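Tryptophanyl-tRNA synthetase (Thermus thermophilus, PDB 2EL7) probably catalyses the ATP-dependent attachment of tryptophan to its cognate tRNA, as a homodimeric class I aminoacyl-tRNA synthetase. Local coordinates at residues A[163-166]-A[167-171]; A[256-259]-A[260-264]; A[266-269]-A[270-274]. All coordinates share one frame; numbering follows the deposited sequence.

Contact 1 (A[163-166]-A[167-171]); sequences RRFN and HLFGE
The ring of F169 comes edge-first at the face of F165, one turn back along the helix: its CD1 stands 3.4 Å above the F165 plane, over the centre, and the planes make 56° in an edge-to-face pair with centroids 4.8 Å apart. F165 CG in turn lies in the F169 plane, at its edge, while L168 CB sits 3.8 Å over one face of F169. F165 holds its CG opposite the backbone N (chi1 -172°), which swings the ring forward under F169; F173 adds a second edge-to-face partner and V321 packs on it. An alanine in place of F165 is likely to leave F169 CD1 without the face it rests on. R164 and L168 run side by side, R164 CG 4.0 Å from L168 CD1, and L168 packs on L51 of the second subunit. N166 holds the chain beyond the helix, OD1 taking the N-H of T172 and ND2 giving to F173 O. The last helical bond, G170 N to N166 O (3.0 Å), comes from above the carbonyl plane, and G170 turns away with positive phi. This is the C-terminal end of the helix in the beta-alpha-beta unit 144-146, 153-169, 177-179.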
loop_
_atom_site.group_PDB
_atom_site.type_symbol
_atom_site.label_atom_id
_atom_site.label_comp_id
_atom_site.label_asym_id
_atom_site.label_seq_id
_atom_site.Cartn_x
_atom_site.Cartn_y
_atom_site.Cartn_z
ATOM N N ARG A 163 4.760 18.222 -3.951
ATOM C CA ARG A 163 5.881 18.977 -4.483
ATOM C C ARG A 163 6.986 18.039 -4.924
ATOM O O ARG A 163 7.529 18.197 -6.021
ATOM C CB ARG A 163 6.424 19.969 -3.452
ATOM C CG ARG A 163 5.470 21.129 -3.157
ATOM C CD ARG A 163 6.204 22.314 -2.549
ATOM N NE ARG A 163 6.708 22.015 -1.227
ATOM C CZ ARG A 163 5.975 22.106 -0.125
ATOM N NH1 ARG A 163 4.711 22.498 -0.214
ATOM N NH2 ARG A 163 6.499 21.789 1.059
ATOM N N ARG A 164 7.302 17.050 -4.092
ATOM C CA ARG A 164 8.362 16.109 -4.433
ATOM C C ARG A 164 8.022 15.367 -5.711
ATOM O O ARG A 164 8.888 15.195 -6.572
ATOM C CB ARG A 164 8.589 15.123 -3.288
ATOM C CG ARG A 164 9.855 14.322 -3.429
ATOM C CD ARG A 164 10.196 13.597 -2.110
ATOM N NE ARG A 164 10.489 14.488 -0.976
ATOM C CZ ARG A 164 9.727 14.615 0.109
ATOM N NH1 ARG A 164 10.093 15.452 1.080
ATOM N NH2 ARG A 164 8.601 13.915 0.227
ATOM N N PHE A 165 6.756 14.950 -5.842
ATOM C CA PHE A 165 6.312 14.239 -7.023
ATOM C C PHE A 165 6.344 15.158 -8.237
ATOM O O PHE A 165 6.896 14.793 -9.282
ATOM C CB PHE A 165 4.886 13.686 -6.843
ATOM C CG PHE A 165 4.438 12.766 -7.965
ATOM C CD1 PHE A 165 4.496 11.373 -7.816
ATOM C CD2 PHE A 165 3.992 13.288 -9.186
ATOM C CE1 PHE A 165 4.119 10.511 -8.866
ATOM C CE2 PHE A 165 3.614 12.441 -10.242
ATOM C CZ PHE A 165 3.679 11.049 -10.080
ATOM N N ASN A 166 5.747 16.339 -8.118
ATOM C CA ASN A 166 5.720 17.276 -9.247
ATOM C C ASN A 166 7.112 17.622 -9.788
ATOM O O ASN A 166 7.309 17.685 -11.002
ATOM C CB ASN A 166 4.973 18.562 -8.882
ATOM C CG ASN A 166 3.472 18.332 -8.659
ATOM O OD1 ASN A 166 2.894 17.337 -9.119
ATOM N ND2 ASN A 166 2.834 19.266 -7.966
ATOM N N HIS A 167 8.075 17.824 -8.893
ATOM C CA HIS A 167 9.427 18.154 -9.303
ATOM C C HIS A 167 10.133 16.997 -10.006
ATOM O O HIS A 167 10.827 17.214 -11.011
ATOM C CB HIS A 167 10.267 18.596 -8.088
ATOM C CG HIS A 167 11.740 18.688 -8.370
ATOM N ND1 HIS A 167 12.278 19.612 -9.243
ATOM C CD2 HIS A 167 12.791 17.989 -7.870
ATOM C CE1 HIS A 167 13.595 19.484 -9.262
ATOM N NE2 HIS A 167 13.932 18.507 -8.436
ATOM N N LEU A 168 9.966 15.781 -9.479
ATOM C CA LEU A 168 10.605 14.585 -10.049
ATOM C C LEU A 168 9.957 14.003 -11.312
ATOM O O LEU A 168 10.641 13.388 -12.110
ATOM C CB LEU A 168 10.645 13.443 -9.020
ATOM C CG LEU A 168 11.277 13.598 -7.640
ATOM C CD1 LEU A 168 10.932 12.364 -6.787
ATOM C CD2 LEU A 168 12.791 13.765 -7.779
ATOM N N PHE A 169 8.646 14.148 -11.490
ATOM C CA PHE A 169 8.043 13.538 -12.662
ATOM C C PHE A 169 7.236 14.428 -13.577
ATOM O O PHE A 169 6.731 13.938 -14.579
ATOM C CB PHE A 169 7.159 12.345 -12.243
ATOM C CG PHE A 169 7.814 11.414 -11.254
ATOM C CD1 PHE A 169 7.396 11.387 -9.917
ATOM C CD2 PHE A 169 8.852 10.563 -11.652
ATOM C CE1 PHE A 169 7.995 10.529 -8.991
ATOM C CE2 PHE A 169 9.466 9.700 -10.734
ATOM C CZ PHE A 169 9.039 9.679 -9.402
ATOM N N GLY A 170 7.123 15.715 -13.267
ATOM C CA GLY A 170 6.321 16.607 -14.093
ATOM C C GLY A 170 5.095 17.017 -13.288
ATOM O O GLY A 170 4.557 16.190 -12.543
ATOM N N GLU A 171 4.639 18.263 -13.426
ATOM C CA GLU A 171 3.500 18.754 -12.645
ATOM C C GLU A 171 2.322 17.801 -12.716
ATOM O O GLU A 171 1.783 17.541 -13.786
ATOM C CB GLU A 171 3.058 20.158 -13.105
ATOM C CG GLU A 171 2.061 20.808 -12.116
ATOM C CD GLU A 171 1.577 22.195 -12.521
ATOM O OE1 GLU A 171 0.970 22.307 -13.605
ATOM O OE2 GLU A 171 1.790 23.167 -11.745
#

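Contact 2 (A[256-259]-A[260-264]); sequences LKEE and YRKAG
Y260 and G264 dock on the carbonyls of L256 and E259 in the close-knit part of this helix end. Y260 N gives its hydrogen to L256 O at 2.8 Å, and Y260 CB rests 3.3 Å from the same oxygen. With its first torsion trans (chi1 -176°), the ring of Y260 leaves the turn and meets F241 of helix 239-247 edge-to-face. E259 O closes the helix: G264 N reaches it at 3.0 Å in a fairly straight bond (164°), with K262 N a weaker second donor. Together with the weak bond from A263 N to Y260 O and the positive phi of A263, this makes a Schellman motif. E259 also folds over the turn, its OE2 3.5 Å from G264 CA.

The solvent side is slacker. K262, bent at chi2 and chi4, lays CD 3.1 Å from E258 O. Its chain then curls back past E258 OE2, yet NZ stops at 3.7 Å from that oxygen, a long salt bridge. R261 runs out extended and turns the edge of its guanidinium to K257 O. The chemistry is therefore uneven: the backbone bonds and the Y260 ring probably hold the turn, while the exposed E258-K262 pair is likely to add only modestly, although a lysine at a helix C-terminus should suit the partial negative charge gathered there.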
loop_
_atom_site.group_PDB
_atom_site.type_symbol
_atom_site.label_atom_id
_atom_site.label_comp_id
_atom_site.label_asym_id
_atom_site.label_seq_id
_atom_site.Cartn_x
_atom_site.Cartn_y
_atom_site.Cartn_z
ATOM N N LEU A 256 -34.524 34.176 29.256
ATOM C CA LEU A 256 -34.453 33.081 30.213
ATOM C C LEU A 256 -33.234 33.270 31.103
ATOM O O LEU A 256 -33.273 32.961 32.296
ATOM C CB LEU A 256 -34.372 31.751 29.464
ATOM C CG LEU A 256 -35.424 30.663 29.705
ATOM C CD1 LEU A 256 -36.815 31.246 29.832
ATOM C CD2 LEU A 256 -35.350 29.677 28.543
ATOM N N LYS A 257 -32.152 33.786 30.523
ATOM C CA LYS A 257 -30.930 34.019 31.292
ATOM C C LYS A 257 -31.132 35.111 32.339
ATOM O O LYS A 257 -30.867 34.899 33.524
ATOM C CB LYS A 257 -29.756 34.381 30.373
ATOM C CG LYS A 257 -29.080 33.168 29.748
ATOM C CD LYS A 257 -27.769 33.517 29.068
ATOM C CE LYS A 257 -27.971 34.516 27.949
ATOM N NZ LYS A 257 -26.684 34.794 27.247
ATOM N N GLU A 258 -31.598 36.275 31.903
ATOM C CA GLU A 258 -31.845 37.370 32.829
ATOM C C GLU A 258 -32.634 36.800 34.023
ATOM O O GLU A 258 -32.255 36.992 35.183
ATOM C CB GLU A 258 -32.653 38.470 32.130
ATOM C CG GLU A 258 -32.595 39.827 32.825
ATOM C CD GLU A 258 -31.168 40.360 32.957
ATOM O OE1 GLU A 258 -30.481 40.489 31.918
ATOM O OE2 GLU A 258 -30.734 40.652 34.095
ATOM N N GLU A 259 -33.702 36.067 33.714
ATOM C CA GLU A 259 -34.578 35.451 34.704
ATOM C C GLU A 259 -33.875 34.379 35.552
ATOM O O GLU A 259 -34.181 34.220 36.731
ATOM C CB GLU A 259 -35.786 34.842 33.982
ATOM C CG GLU A 259 -37.063 34.712 34.789
ATOM C CD GLU A 259 -37.601 36.047 35.263
ATOM O OE1 GLU A 259 -37.618 37.005 34.462
ATOM O OE2 GLU A 259 -38.019 36.135 36.442
ATOM N N TYR A 260 -32.940 33.643 34.960
ATOM C CA TYR A 260 -32.221 32.605 35.698
ATOM C C TYR A 260 -31.362 33.282 36.768
ATOM O O TYR A 260 -31.131 32.734 37.851
ATOM C CB TYR A 260 -31.320 31.806 34.745
ATOM C CG TYR A 260 -30.590 30.629 35.379
ATOM C CD1 TYR A 260 -31.235 29.412 35.589
ATOM C CD2 TYR A 260 -29.252 30.735 35.760
ATOM C CE1 TYR A 260 -30.570 28.322 36.164
ATOM C CE2 TYR A 260 -28.570 29.652 36.335
ATOM C CZ TYR A 260 -29.238 28.448 36.533
ATOM O OH TYR A 260 -28.577 27.380 37.104
ATOM N N ARG A 261 -30.882 34.479 36.439
ATOM C CA ARG A 261 -30.048 35.272 37.341
ATOM C C ARG A 261 -30.854 35.858 38.505
ATOM O O ARG A 261 -30.304 36.116 39.570
ATOM C CB ARG A 261 -29.367 36.412 36.566
ATOM C CG ARG A 261 -28.178 35.994 35.714
ATOM C CD ARG A 261 -27.690 37.152 34.866
ATOM N NE ARG A 261 -26.279 37.014 34.498
ATOM C CZ ARG A 261 -25.765 35.994 33.813
ATOM N NH1 ARG A 261 -24.462 35.971 33.538
ATOM N NH2 ARG A 261 -26.548 34.997 33.402
ATOM N N LYS A 262 -32.152 36.065 38.294
ATOM C CA LYS A 262 -33.034 36.621 39.320
ATOM C C LYS A 262 -33.773 35.543 40.102
ATOM O O LYS A 262 -34.712 35.849 40.835
ATOM C CB LYS A 262 -34.076 37.553 38.688
ATOM C CG LYS A 262 -33.628 38.992 38.473
ATOM C CD LYS A 262 -32.469 39.126 37.486
ATOM C CE LYS A 262 -32.062 40.595 37.299
ATOM N NZ LYS A 262 -33.183 41.434 36.774
ATOM N N ALA A 263 -33.363 34.289 39.948
ATOM C CA ALA A 263 -34.034 33.195 40.642
ATOM C C ALA A 263 -35.548 33.222 40.359
ATOM O O ALA A 263 -36.361 32.939 41.249
ATOM C CB ALA A 263 -33.786 33.299 42.142
ATOM N N GLY A 264 -35.915 33.585 39.128
ATOM C CA GLY A 264 -37.314 33.634 38.740
ATOM C C GLY A 264 -37.697 32.293 38.147
ATOM O O GLY A 264 -38.557 31.587 38.680
#

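Contact 3 (A[266-269]-A[270-274])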
loop_
_atom_site.group_PDB
_atom_site.type_symbol
_atom_site.label_atom_id
_atom_site.label_comp_id
_atom_site.label_asym_id
_atom_site.label_seq_id
_atom_site.Cartn_x
_atom_site.Cartn_y
_atom_site.Cartn_z
ATOM N N GLY A 266 -36.639 28.494 37.228
ATOM C CA GLY A 266 -35.723 27.499 37.757
ATOM C C GLY A 266 -35.204 26.475 36.762
ATOM O O GLY A 266 -35.710 26.329 35.649
ATOM N N THR A 267 -34.171 25.764 37.188
ATOM C CA THR A 267 -33.520 24.740 36.395
ATOM C C THR A 267 -34.477 23.846 35.599
ATOM O O THR A 267 -34.345 23.717 34.379
ATOM C CB THR A 267 -32.600 23.888 37.324
ATOM O OG1 THR A 267 -31.363 24.585 37.521
ATOM C CG2 THR A 267 -32.316 22.524 36.745
ATOM N N TYR A 268 -35.449 23.248 36.270
ATOM C CA TYR A 268 -36.379 22.357 35.588
ATOM C C TYR A 268 -37.037 22.922 34.342
ATOM O O TYR A 268 -37.145 22.244 33.317
ATOM C CB TYR A 268 -37.494 21.901 36.520
ATOM C CG TYR A 268 -38.355 20.848 35.866
ATOM C CD1 TYR A 268 -37.908 19.530 35.756
ATOM C CD2 TYR A 268 -39.582 21.180 35.291
ATOM C CE1 TYR A 268 -38.661 18.564 35.087
ATOM C CE2 TYR A 268 -40.346 20.228 34.614
ATOM C CZ TYR A 268 -39.880 18.921 34.516
ATOM O OH TYR A 268 -40.625 17.968 33.847
ATOM N N VAL A 269 -37.510 24.157 34.445
ATOM C CA VAL A 269 -38.179 24.788 33.329
ATOM C C VAL A 269 -37.232 24.935 32.158
ATOM O O VAL A 269 -37.611 24.714 31.018
ATOM C CB VAL A 269 -38.692 26.164 33.710
ATOM C CG1 VAL A 269 -39.353 26.800 32.517
ATOM C CG2 VAL A 269 -39.661 26.053 34.864
ATOM N N VAL A 270 -35.994 25.310 32.444
ATOM C CA VAL A 270 -35.009 25.490 31.396
ATOM C C VAL A 270 -34.679 24.175 30.696
ATOM O O VAL A 270 -34.548 24.123 29.470
ATOM C CB VAL A 270 -33.728 26.093 31.956
ATOM C CG1 VAL A 270 -32.731 26.287 30.834
ATOM C CG2 VAL A 270 -34.041 27.413 32.637
ATOM N N LYS A 271 -34.567 23.107 31.473
ATOM C CA LYS A 271 -34.250 21.805 30.911
ATOM C C LYS A 271 -35.286 21.320 29.902
ATOM O O LYS A 271 -34.935 20.726 28.881
ATOM C CB LYS A 271 -34.067 20.799 32.038
ATOM C CG LYS A 271 -32.812 21.084 32.855
ATOM C CD LYS A 271 -32.671 20.135 34.032
ATOM C CE LYS A 271 -31.291 20.247 34.657
ATOM N NZ LYS A 271 -31.192 19.484 35.918
ATOM N N ARG A 272 -36.557 21.587 30.181
ATOM C CA ARG A 272 -37.642 21.198 29.286
ATOM C C ARG A 272 -37.641 22.101 28.054
ATOM O O ARG A 272 -37.974 21.649 26.953
ATOM C CB ARG A 272 -38.998 21.320 29.988
ATOM C CG ARG A 272 -39.136 20.529 31.278
ATOM C CD ARG A 272 -39.957 19.253 31.108
ATOM N NE ARG A 272 -41.252 19.494 30.465
ATOM C CZ ARG A 272 -42.322 18.706 30.590
ATOM N NH1 ARG A 272 -42.275 17.613 31.348
ATOM N NH2 ARG A 272 -43.438 19.000 29.935
ATOM N N ILE A 273 -37.292 23.378 28.225
ATOM C CA ILE A 273 -37.261 24.275 27.068
ATOM C C ILE A 273 -36.114 23.785 26.185
ATOM O O ILE A 273 -36.236 23.760 24.958
ATOM C CB ILE A 273 -36.965 25.735 27.433
ATOM C CG1 ILE A 273 -38.028 26.293 28.383
ATOM C CG2 ILE A 273 -36.910 26.562 26.159
ATOM C CD1 ILE A 273 -39.284 26.788 27.695
ATOM N N LEU A 274 -35.003 23.404 26.821
ATOM C CA LEU A 274 -33.842 22.891 26.102
ATOM C C LEU A 274 -34.202 21.598 25.351
ATOM O O LEU A 274 -33.954 21.470 24.157
ATOM C CB LEU A 274 -32.698 22.601 27.072
ATOM C CG LEU A 274 -31.527 21.819 26.458
ATOM C CD1 LEU A 274 -30.918 22.607 25.277
ATOM C CD2 LEU A 274 -30.489 21.547 27.527
#
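R272 folds back along its own helix over the ring of Y268, and the path is easy to trace. CB lies 3.8 Å from V269 O, with Y268 O almost as near. CG comes over the ring face, 4.0 Å from the centroid and 28° off the normal, a CH-pi contact. The chain, bent at its second and third torsions, then carries CD across the phenol end, where it lies nearest Y268 OH, at 3.1 Å. NE and CZ pass the same hydroxyl before the tip, where NH1 makes a weak bond to Y268 OH (3.0 Å, 132°); guanidinium and ring planes stand 46° apart, so this is no flat stack. Y268 does its share by setting CG beside its own carbonyl carbon, which lays the ring alongside the helix, where R272 CG can sit over its face.

All of this happens in the opening turns of the long helix 267-294, with G266 at the N-cap. G266 O takes weak bonds from V269 N and V270 N; the next bond, K271 N to T267 O (3.0 Å), is tighter. V270 is buried: CG2 lies 3.6 Å from G266 O, and the side chain packs on L240 and F241 of helix 239-247.

K271 runs extended past T267, crossing it at a slant, so that its CE comes 3.3 Å from T267 CG2; beyond, NZ is hydrogen-bonded to Q218 O, which ties the helix start to the end of helix 210-218. On another side of the helix I273 presses CG1 against V269 O at 3.1 Å, the same oxygen that accepts the bond from I273 N, and it also touches L252 of helix 250-261.

Overall arrangement
Along the chain the three contacts come in series: contact 1 ends helix 153-169, contact 2 ends helix 250-261, and contact 3 begins helix 267-294 just beyond. Contacts 2 and 3 are neighbours, centres about 12 Å apart, on two consecutive helices joined by a short loop and packed against each other where Y260 meets T267 and L256 meets I273; both helices also pack on helix 239-247. Contact 1 lies across the centre of the chain, its centre about 63 Å from that of contact 2 and about 60 Å from that of contact 3. It belongs to the alpha/beta part of the chain and abuts the second subunit, whereas the distant pair, touched by no other subunit, belongs to the all-helical part.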